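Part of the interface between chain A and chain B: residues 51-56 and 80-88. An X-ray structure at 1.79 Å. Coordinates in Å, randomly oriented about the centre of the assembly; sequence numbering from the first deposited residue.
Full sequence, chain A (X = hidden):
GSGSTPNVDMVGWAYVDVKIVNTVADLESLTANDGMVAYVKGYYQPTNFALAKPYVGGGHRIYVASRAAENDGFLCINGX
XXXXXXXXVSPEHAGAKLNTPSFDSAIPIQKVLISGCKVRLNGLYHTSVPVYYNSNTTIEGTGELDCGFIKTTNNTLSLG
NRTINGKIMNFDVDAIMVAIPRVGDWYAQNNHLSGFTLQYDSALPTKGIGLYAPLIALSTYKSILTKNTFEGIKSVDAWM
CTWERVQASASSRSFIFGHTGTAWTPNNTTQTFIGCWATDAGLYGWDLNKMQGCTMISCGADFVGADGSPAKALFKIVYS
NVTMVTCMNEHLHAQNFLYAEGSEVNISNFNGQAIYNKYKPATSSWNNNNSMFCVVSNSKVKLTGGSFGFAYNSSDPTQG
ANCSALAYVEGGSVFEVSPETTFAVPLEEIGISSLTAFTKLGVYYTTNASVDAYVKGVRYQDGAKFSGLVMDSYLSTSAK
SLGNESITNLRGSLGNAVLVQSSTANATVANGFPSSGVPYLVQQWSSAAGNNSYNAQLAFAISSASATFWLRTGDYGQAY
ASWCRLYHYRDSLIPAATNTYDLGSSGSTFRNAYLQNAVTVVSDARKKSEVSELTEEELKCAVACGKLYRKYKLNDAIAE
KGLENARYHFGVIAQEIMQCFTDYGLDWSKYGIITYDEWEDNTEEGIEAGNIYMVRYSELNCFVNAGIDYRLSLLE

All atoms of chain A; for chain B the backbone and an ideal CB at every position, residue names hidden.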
# COMPACT_ATOMS: atom_id res chain seq x y z
N LEU A 51 42.23 23.49 15.13
CA LEU A 51 40.85 23.15 14.81
C LEU A 51 40.05 24.41 14.49
O LEU A 51 40.28 25.48 15.06
CB LEU A 51 40.19 22.41 15.97
CG LEU A 51 40.71 21.03 16.33
CD1 LEU A 51 40.02 20.54 17.60
CD2 LEU A 51 40.51 20.02 15.19
N ALA A 52 39.08 24.25 13.60
CA ALA A 52 38.14 25.33 13.33
C ALA A 52 37.29 25.65 14.55
O ALA A 52 36.88 26.80 14.74
CB ALA A 52 37.26 24.96 12.14
N LYS A 53 37.05 24.65 15.40
CA LYS A 53 36.17 24.75 16.57
C LYS A 53 36.92 24.26 17.81
O LYS A 53 36.64 23.18 18.35
CB LYS A 53 34.89 23.95 16.34
CG LYS A 53 34.17 24.33 15.04
CD LYS A 53 33.20 23.24 14.54
CE LYS A 53 32.56 23.62 13.19
NZ LYS A 53 31.63 22.56 12.68
N PRO A 54 37.89 25.04 18.30
CA PRO A 54 38.75 24.53 19.37
C PRO A 54 38.10 24.57 20.75
O PRO A 54 38.36 23.69 21.58
CB PRO A 54 39.98 25.46 19.29
CG PRO A 54 39.45 26.72 18.72
CD PRO A 54 38.39 26.30 17.73
N TYR A 55 37.27 25.57 21.02
CA TYR A 55 36.66 25.74 22.33
C TYR A 55 35.25 25.15 22.28
O TYR A 55 34.41 25.61 21.50
CB TYR A 55 36.61 27.22 22.73
CG TYR A 55 37.95 27.85 23.05
CD1 TYR A 55 38.53 27.68 24.29
CD2 TYR A 55 38.62 28.64 22.12
CE1 TYR A 55 39.73 28.26 24.60
CE2 TYR A 55 39.83 29.22 22.42
CZ TYR A 55 40.38 29.03 23.66
OH TYR A 55 41.59 29.61 23.99
N VAL A 56 35.01 24.11 23.07
CA VAL A 56 33.70 23.45 23.08
C VAL A 56 33.33 23.14 24.52
O VAL A 56 34.19 22.99 25.39
CB VAL A 56 33.66 22.16 22.22
CG1 VAL A 56 33.97 22.46 20.76
CG2 VAL A 56 34.60 21.09 22.78
N UNK B 80 40.16 35.88 15.69
CA UNK B 80 39.03 35.81 16.61
C UNK B 80 38.13 34.67 16.17
O UNK B 80 37.52 34.74 15.10
CB UNK B 80 38.26 37.13 16.66
N UNK B 81 38.03 33.62 16.99
CA UNK B 81 37.36 32.38 16.60
C UNK B 81 35.93 32.42 17.12
O UNK B 81 35.70 32.70 18.30
CB UNK B 81 38.10 31.15 17.13
N UNK B 82 34.97 32.12 16.25
CA UNK B 82 33.56 32.15 16.62
C UNK B 82 33.23 31.00 17.57
O UNK B 82 33.52 29.84 17.28
CB UNK B 82 32.68 32.08 15.37
N UNK B 83 32.58 31.33 18.67
CA UNK B 83 32.12 30.34 19.64
C UNK B 83 30.74 29.88 19.20
O UNK B 83 29.78 30.65 19.20
CB UNK B 83 32.09 30.91 21.06
N UNK B 84 30.66 28.63 18.77
CA UNK B 84 29.45 28.09 18.19
C UNK B 84 28.69 27.35 19.28
O UNK B 84 29.28 26.54 20.01
CB UNK B 84 29.76 27.17 17.01
N UNK B 85 27.41 27.63 19.38
CA UNK B 85 26.55 26.97 20.34
C UNK B 85 25.91 25.74 19.70
O UNK B 85 25.28 25.83 18.64
CB UNK B 85 25.48 27.93 20.86
N UNK B 86 26.09 24.59 20.35
CA UNK B 86 25.59 23.30 19.87
C UNK B 86 25.77 23.12 18.37
O UNK B 86 24.87 22.60 17.68
CB UNK B 86 24.11 23.15 20.23
N UNK B 87 26.93 23.52 17.85
CA UNK B 87 27.33 23.25 16.47
C UNK B 87 26.26 23.70 15.46
O UNK B 87 25.99 23.01 14.48
CB UNK B 87 27.62 21.76 16.30
N UNK B 88 25.67 24.86 15.70
CA UNK B 88 24.63 25.38 14.84
C UNK B 88 24.95 26.83 14.49
O UNK B 88 25.25 27.64 15.38
CB UNK B 88 23.26 25.27 15.51

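Position 80 opens the stretch in extended backbone, phi/psi -89/114, and its ideal CB has nothing of the chain A stretch within 5.5 Å. The contact sets no rule here. The residue is Trp80(B), whose side chain is out of reach of chain A.

At position 81 the CA-to-CB bond points toward chain A. The ideal CB lies 4.9 Å from CG of Pro54(A) and 5.1 Å from O of Ala52(A), so there is room for about one more carbon. The proline ring is apolar, and the extended backbone, -96/131, welcomes a beta-branched residue. Valine, isoleucine or threonine would suit. The deposited residue is Val81(B), chi1 t, whose CG1 fills the gap: it stands 3.8 Å from CD of Pro54(A), an apolar contact, and 3.8 Å from O of Ala52(A).

Position 82 continues the strand with its CB sideways and nothing of chain A in reach, so the choice of side chain is free as far as this contact goes. Leu82(B) takes it, and its side chain makes no contact with chain A. Its backbone works instead: water 1 donates to O of Leu82(B) at 2.6 Å and to O of Ala52(A) at 2.9 Å, joining two acceptors that could not pair directly.

The CA of position 83 lies 7.0 Å from CA of Tyr55(A), but its CB points sideways. A short residue would leave the space before Tyr55(A) unfilled. A longer, flexible one could bend back, and the backbone N of Tyr55(A) is a donor some way off, to be met by an acceptor or through a water; glutamine or glutamate would suit, and methionine would serve only to fill space. Gln83(B) folds with chi1 and chi2 both m. Its OE1 packs 3.0 Å from CB of Tyr55(A), while NE2 donates to water 2 at 2.8 Å; that water in turn accepts from N of Tyr55(A) at 3.0 Å. NE2 also makes a weak hydrogen bond to O of Val81(B), 3.3 Å, consistent with the folded conformation.

Position 84 again points toward chain A, yet no atom of the chain A stretch lies within 5.5 Å of its ideal CB. What chain A offers is the extended aliphatic chain of Lys53(A), so a branched or long apolar residue, isoleucine, leucine or methionine, should reach it. Ile84(B), chi1 m and chi2 t, brings CD1 to 4.1 Å from CE of Lys53(A), covering the methylenes below the charge.

Positions 85 and 86 are out of reach. The contact leaves the first open, and Glu85(B) occupies it. The second has positive phi, 41/42, which favours glycine, asparagine or aspartate, and it is Asn86(B).

Position 87 is also left-handed, 52/41, and its ideal CB lies 5.5 Å from NZ of Lys53(A). A short acceptor fits both demands: asparagine or aspartate. Asn87(B), chi1 t, accepts a hydrogen bond at OD1 from NZ of Lys53(A), 3.0 Å.

Position 88 is out of reach, so the contact leaves its choice open too. Thr88(B) closes the turn, its N bonding O of Glu85(B) at 3.1 Å and OG1 donating to O of Asn86(B) at 2.9 Å.

Chain B (80-88) WVLQIENNT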
# COMPACT_ATOMS: atom_id res chain seq x y z
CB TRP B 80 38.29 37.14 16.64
CG TRP B 80 39.07 38.23 17.29
CD1 TRP B 80 39.93 39.09 16.68
CD2 TRP B 80 39.05 38.58 18.67
NE1 TRP B 80 40.46 39.96 17.61
CE2 TRP B 80 39.93 39.67 18.84
CE3 TRP B 80 38.37 38.08 19.78
CZ2 TRP B 80 40.15 40.26 20.08
CZ3 TRP B 80 38.59 38.67 21.02
CH2 TRP B 80 39.47 39.75 21.16
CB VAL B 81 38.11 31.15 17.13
CG1 VAL B 81 37.34 29.89 16.85
CG2 VAL B 81 39.48 31.07 16.47
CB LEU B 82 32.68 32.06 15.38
CG LEU B 82 31.17 32.13 15.62
CD1 LEU B 82 30.79 33.49 16.21
CD2 LEU B 82 30.44 31.88 14.31
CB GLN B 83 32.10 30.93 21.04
CG GLN B 83 33.48 31.28 21.53
CD GLN B 83 34.42 30.10 21.40
OE1 GLN B 83 34.33 29.15 22.16
NE2 GLN B 83 35.30 30.14 20.39
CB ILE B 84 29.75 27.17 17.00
CG1 ILE B 84 30.48 27.97 15.92
CG2 ILE B 84 28.46 26.60 16.46
CD1 ILE B 84 31.10 27.09 14.86
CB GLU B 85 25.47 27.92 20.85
CG GLU B 85 24.84 27.46 22.15
CD GLU B 85 23.82 28.44 22.67
OE1 GLU B 85 24.18 29.62 22.92
OE2 GLU B 85 22.64 28.03 22.81
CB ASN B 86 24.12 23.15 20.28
CG ASN B 86 23.94 23.12 21.78
OD1 ASN B 86 24.64 22.39 22.49
ND2 ASN B 86 23.02 23.94 22.29
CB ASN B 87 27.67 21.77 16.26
CG ASN B 87 28.45 21.53 14.97
OD1 ASN B 87 29.33 22.31 14.61
ND2 ASN B 87 28.13 20.47 14.28
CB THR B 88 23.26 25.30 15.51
OG1 THR B 88 22.99 23.94 15.90
CG2 THR B 88 22.18 25.73 14.54
O HOH W 1 34.87 27.77 16.65
O HOH W 2 35.78 27.60 19.35
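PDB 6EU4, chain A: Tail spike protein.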